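Local coordinates for protein Nsp15 (Middle East respiratory syndrome-related coronavirus, PDB 5YVD) that probably cleaves RNA at uridylates as the viral EndoU-family endoribonuclease, assembling into a hexamer, at residues 143-155 and 171-185. Numbering follows the deposited sequence.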
# COMPACT_ATOMS: atom_id res chain seq x y z
N LYS A 143 -19.22 45.54 17.22
CA LYS A 143 -19.06 46.94 17.55
C LYS A 143 -18.80 47.67 16.25
O LYS A 143 -19.61 47.58 15.34
CB LYS A 143 -17.95 47.16 18.59
CG LYS A 143 -18.20 46.46 19.91
CD LYS A 143 -17.37 47.05 21.05
CE LYS A 143 -17.37 46.14 22.28
NZ LYS A 143 -16.90 46.83 23.51
N LYS A 144 -17.68 48.36 16.13
CA LYS A 144 -17.48 49.15 14.94
C LYS A 144 -16.10 48.96 14.35
O LYS A 144 -15.65 49.76 13.55
CB LYS A 144 -17.77 50.64 15.24
CG LYS A 144 -18.53 51.34 14.12
CD LYS A 144 -19.18 52.65 14.55
CE LYS A 144 -20.22 52.45 15.65
NZ LYS A 144 -20.92 53.72 15.98
N TYR A 145 -15.44 47.86 14.70
CA TYR A 145 -14.09 47.61 14.19
C TYR A 145 -14.12 47.58 12.65
O TYR A 145 -15.18 47.35 12.04
CB TYR A 145 -13.54 46.30 14.76
CG TYR A 145 -13.45 46.29 16.26
CD1 TYR A 145 -12.47 47.03 16.92
CD2 TYR A 145 -14.32 45.52 17.03
CE1 TYR A 145 -12.36 47.02 18.30
CE2 TYR A 145 -14.22 45.51 18.43
CZ TYR A 145 -13.24 46.26 19.06
OH TYR A 145 -13.12 46.29 20.44
N PRO A 146 -12.96 47.81 12.02
CA PRO A 146 -12.91 47.77 10.55
C PRO A 146 -13.26 46.38 10.06
O PRO A 146 -12.74 45.39 10.57
CB PRO A 146 -11.45 48.11 10.22
CG PRO A 146 -10.85 48.64 11.48
CD PRO A 146 -11.61 47.99 12.59
N CYS A 147 -14.13 46.32 9.05
CA CYS A 147 -14.78 45.06 8.72
C CYS A 147 -14.91 44.83 7.24
O CYS A 147 -15.48 45.65 6.54
CB CYS A 147 -16.17 45.05 9.35
SG CYS A 147 -17.28 43.82 8.65
N MET A 148 -14.40 43.70 6.77
CA MET A 148 -14.70 43.21 5.44
C MET A 148 -16.06 42.48 5.46
O MET A 148 -16.25 41.54 6.23
CB MET A 148 -13.63 42.24 4.99
CG MET A 148 -12.20 42.74 5.09
SD MET A 148 -11.01 41.38 5.32
CE MET A 148 -9.58 42.25 4.68
N VAL A 149 -17.00 42.90 4.63
CA VAL A 149 -18.31 42.28 4.58
C VAL A 149 -18.35 41.33 3.43
O VAL A 149 -18.24 41.75 2.28
CB VAL A 149 -19.42 43.32 4.35
CG1 VAL A 149 -20.79 42.64 4.27
CG2 VAL A 149 -19.37 44.37 5.46
N GLY A 150 -18.54 40.06 3.73
CA GLY A 150 -18.49 39.03 2.70
C GLY A 150 -19.58 39.13 1.64
O GLY A 150 -20.44 40.00 1.72
N PRO A 151 -19.55 38.22 0.66
CA PRO A 151 -20.50 38.22 -0.46
C PRO A 151 -21.86 37.60 -0.14
O PRO A 151 -22.07 37.14 0.97
CB PRO A 151 -19.77 37.38 -1.51
CG PRO A 151 -18.91 36.44 -0.71
CD PRO A 151 -18.52 37.17 0.54
N ASP A 152 -22.78 37.60 -1.10
CA ASP A 152 -24.13 37.07 -0.88
C ASP A 152 -24.23 35.55 -1.05
O ASP A 152 -25.27 35.02 -1.49
CB ASP A 152 -25.14 37.74 -1.80
CG ASP A 152 -25.29 39.22 -1.52
OD1 ASP A 152 -25.13 39.62 -0.35
OD2 ASP A 152 -25.58 39.97 -2.48
N TYR A 153 -23.16 34.85 -0.64
CA TYR A 153 -23.16 33.41 -0.61
C TYR A 153 -22.11 32.87 0.36
O TYR A 153 -21.24 33.60 0.82
CB TYR A 153 -22.87 32.89 -1.99
CG TYR A 153 -21.45 33.19 -2.44
CD1 TYR A 153 -21.18 34.34 -3.20
CD2 TYR A 153 -20.38 32.34 -2.11
CE1 TYR A 153 -19.89 34.63 -3.62
CE2 TYR A 153 -19.09 32.63 -2.53
CZ TYR A 153 -18.84 33.78 -3.28
OH TYR A 153 -17.55 34.08 -3.73
N ALA A 154 -22.17 31.58 0.61
CA ALA A 154 -21.28 30.91 1.56
C ALA A 154 -21.28 29.40 1.28
O ALA A 154 -22.06 28.90 0.48
CB ALA A 154 -21.72 31.20 2.99
N TYR A 155 -20.40 28.68 1.96
CA TYR A 155 -20.25 27.27 1.74
C TYR A 155 -20.94 26.54 2.88
O TYR A 155 -20.81 26.96 4.02
CB TYR A 155 -18.77 26.96 1.75
CG TYR A 155 -18.37 25.57 1.33
CD1 TYR A 155 -18.23 24.54 2.26
CD2 TYR A 155 -18.07 25.30 0.00
CE1 TYR A 155 -17.80 23.28 1.86
CE2 TYR A 155 -17.67 24.05 -0.40
CZ TYR A 155 -17.53 23.04 0.52
OH TYR A 155 -17.12 21.82 0.06
N VAL A 171 -25.25 33.47 6.01
CA VAL A 171 -24.59 33.59 4.71
C VAL A 171 -23.75 34.88 4.65
O VAL A 171 -22.67 34.94 4.03
CB VAL A 171 -25.64 33.57 3.58
CG1 VAL A 171 -25.00 33.78 2.22
CG2 VAL A 171 -26.41 32.26 3.60
N LYS A 172 -24.24 35.94 5.29
CA LYS A 172 -23.50 37.19 5.29
C LYS A 172 -22.52 37.17 6.46
O LYS A 172 -22.92 37.24 7.63
CB LYS A 172 -24.45 38.39 5.39
CG LYS A 172 -23.74 39.75 5.34
CD LYS A 172 -23.88 40.48 4.02
CE LYS A 172 -23.53 39.65 2.81
NZ LYS A 172 -23.54 40.55 1.64
N PHE A 173 -21.23 37.08 6.12
CA PHE A 173 -20.22 37.02 7.16
C PHE A 173 -19.48 38.34 7.25
O PHE A 173 -19.27 39.01 6.25
CB PHE A 173 -19.27 35.83 6.97
CG PHE A 173 -19.90 34.51 7.31
CD1 PHE A 173 -20.47 33.71 6.31
CD2 PHE A 173 -19.98 34.08 8.63
CE1 PHE A 173 -21.07 32.49 6.62
CE2 PHE A 173 -20.58 32.86 8.95
CZ PHE A 173 -21.12 32.07 7.95
N TYR A 174 -19.15 38.71 8.49
CA TYR A 174 -18.39 39.90 8.78
C TYR A 174 -17.06 39.36 9.24
O TYR A 174 -16.97 38.57 10.18
CB TYR A 174 -19.11 40.76 9.83
CG TYR A 174 -20.50 41.17 9.38
CD1 TYR A 174 -20.69 42.24 8.52
CD2 TYR A 174 -21.63 40.44 9.77
CE1 TYR A 174 -21.96 42.61 8.09
CE2 TYR A 174 -22.91 40.80 9.33
CZ TYR A 174 -23.06 41.89 8.49
OH TYR A 174 -24.31 42.26 8.04
N LEU A 175 -16.03 39.79 8.52
CA LEU A 175 -14.73 39.18 8.52
C LEU A 175 -13.69 40.17 9.00
O LEU A 175 -13.58 41.27 8.45
CB LEU A 175 -14.40 38.79 7.09
CG LEU A 175 -15.26 37.64 6.57
CD1 LEU A 175 -15.41 37.75 5.07
CD2 LEU A 175 -14.67 36.29 6.96
N TYR A 176 -12.92 39.78 10.01
CA TYR A 176 -11.94 40.70 10.59
C TYR A 176 -10.56 40.10 10.47
O TYR A 176 -10.39 38.89 10.49
CB TYR A 176 -12.27 41.01 12.05
CG TYR A 176 -13.65 41.58 12.21
CD1 TYR A 176 -13.84 42.95 12.38
CD2 TYR A 176 -14.78 40.78 12.15
CE1 TYR A 176 -15.11 43.50 12.50
CE2 TYR A 176 -16.05 41.33 12.27
CZ TYR A 176 -16.21 42.70 12.44
OH TYR A 176 -17.45 43.28 12.58
N LYS A 177 -9.58 40.96 10.32
CA LYS A 177 -8.20 40.51 10.32
C LYS A 177 -7.38 41.41 11.20
O LYS A 177 -7.56 42.64 11.20
CB LYS A 177 -7.64 40.50 8.89
CG LYS A 177 -6.25 39.93 8.82
CD LYS A 177 -5.83 39.63 7.40
CE LYS A 177 -4.51 38.87 7.38
NZ LYS A 177 -3.83 39.00 6.07
N LYS A 178 -6.50 40.80 11.98
CA LYS A 178 -5.55 41.52 12.83
C LYS A 178 -4.11 41.15 12.44
O LYS A 178 -3.81 39.99 12.14
CB LYS A 178 -5.78 41.14 14.29
CG LYS A 178 -6.72 42.09 15.02
CD LYS A 178 -7.14 41.54 16.36
CE LYS A 178 -6.01 41.54 17.37
NZ LYS A 178 -6.36 40.68 18.54
N VAL A 179 -3.25 42.16 12.43
CA VAL A 179 -1.82 41.97 12.21
C VAL A 179 -1.10 42.87 13.19
O VAL A 179 -1.29 44.07 13.15
CB VAL A 179 -1.41 42.36 10.77
CG1 VAL A 179 0.11 42.42 10.62
CG2 VAL A 179 -2.03 41.40 9.74
N ASN A 180 -0.29 42.28 14.07
CA ASN A 180 0.41 43.01 15.15
C ASN A 180 -0.57 43.56 16.17
O ASN A 180 -0.39 44.64 16.69
CB ASN A 180 1.28 44.15 14.60
CG ASN A 180 2.37 43.65 13.68
OD1 ASN A 180 3.27 42.92 14.11
ND2 ASN A 180 2.31 44.04 12.42
N ASN A 181 -1.62 42.79 16.44
CA ASN A 181 -2.72 43.22 17.32
C ASN A 181 -3.41 44.50 16.82
O ASN A 181 -3.97 45.28 17.60
CB ASN A 181 -2.21 43.38 18.76
CG ASN A 181 -3.17 42.78 19.79
OD1 ASN A 181 -3.49 41.60 19.71
ND2 ASN A 181 -3.63 43.58 20.75
N GLU A 182 -3.37 44.71 15.51
CA GLU A 182 -3.96 45.87 14.87
C GLU A 182 -4.88 45.41 13.71
O GLU A 182 -4.45 44.65 12.81
CB GLU A 182 -2.85 46.81 14.35
CG GLU A 182 -1.99 47.48 15.43
CD GLU A 182 -2.20 48.99 15.52
OE1 GLU A 182 -3.36 49.42 15.43
OE2 GLU A 182 -1.20 49.74 15.69
N PHE A 183 -6.13 45.84 13.74
CA PHE A 183 -7.06 45.53 12.66
C PHE A 183 -6.63 46.09 11.32
O PHE A 183 -6.15 47.19 11.26
CB PHE A 183 -8.42 46.08 12.98
CG PHE A 183 -9.14 45.35 14.06
CD1 PHE A 183 -10.00 44.30 13.74
CD2 PHE A 183 -8.98 45.71 15.37
CE1 PHE A 183 -10.70 43.62 14.72
CE2 PHE A 183 -9.67 45.04 16.36
CZ PHE A 183 -10.53 43.99 16.03
N ILE A 184 -6.81 45.31 10.26
CA ILE A 184 -6.63 45.82 8.89
C ILE A 184 -7.92 46.49 8.38
O ILE A 184 -9.04 45.99 8.60
CB ILE A 184 -6.22 44.67 7.96
CG1 ILE A 184 -4.72 44.40 8.16
CG2 ILE A 184 -6.53 44.96 6.50
CD1 ILE A 184 -4.32 42.98 7.82
N ASP A 185 -7.73 47.62 7.69
CA ASP A 185 -8.84 48.35 7.05
C ASP A 185 -9.16 47.83 5.64
O ASP A 185 -8.31 47.90 4.75
CB ASP A 185 -8.54 49.85 6.99
CG ASP A 185 -8.92 50.57 8.30
OD1 ASP A 185 -9.88 51.38 8.28
OD2 ASP A 185 -8.27 50.29 9.34
O HOH W 1 -10.62 44.07 9.87
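Met-148 and Leu-175 face each other as an antiparallel hydrogen-bonded pair, Met-148 N giving to Leu-175 O (3.1 Å) and Leu-175 N to Met-148 O (2.9 Å). Gly-150 N extends the ladder to Phe-173 O at 2.8 Å, nearly straight at 167°. These bonds add strand 148-149 to the middle-domain sheet, where it is an outermost strand within the chain; strand 174-178 pairs on its other side with strand 134-138.

The buried packing lies around Leu-175, whose CD1 sits 4.1 Å from Gly-150 CA, and at Ala-154, whose CB meets the edge of the Phe-173 ring (3.9 Å from CE1) near Val-171 CG1. Cys-147, its sulfur turned anti to the backbone N (chi1 162°), sets SG at the edge of the Tyr-174 ring and lays CB 3.7 Å from Tyr-176 CE1. Farther along, the partly exposed Tyr-145 and Phe-183 rings lie nearly parallel (13°) but slid apart, with Tyr-145 CB over the Phe-183 face; Lys-178 CG covers the opposite face. A water donates to Pro-146 O and Ile-184 O, bridging the backbones.

Toward solvent, beside Val-149 and Tyr-174, the contact thins out to Lys-172 and Asp-152. Lys-172 bends at chi2 and chi3, passing its CD by Val-149 CG1, and NZ reaches Asp-152 OD1 at 2.7 Å and Gly-150 O only weakly. Backbone bonds and apolar contact thus join the segments, supplemented by a salt bridge whose Asp-152 end is exposed.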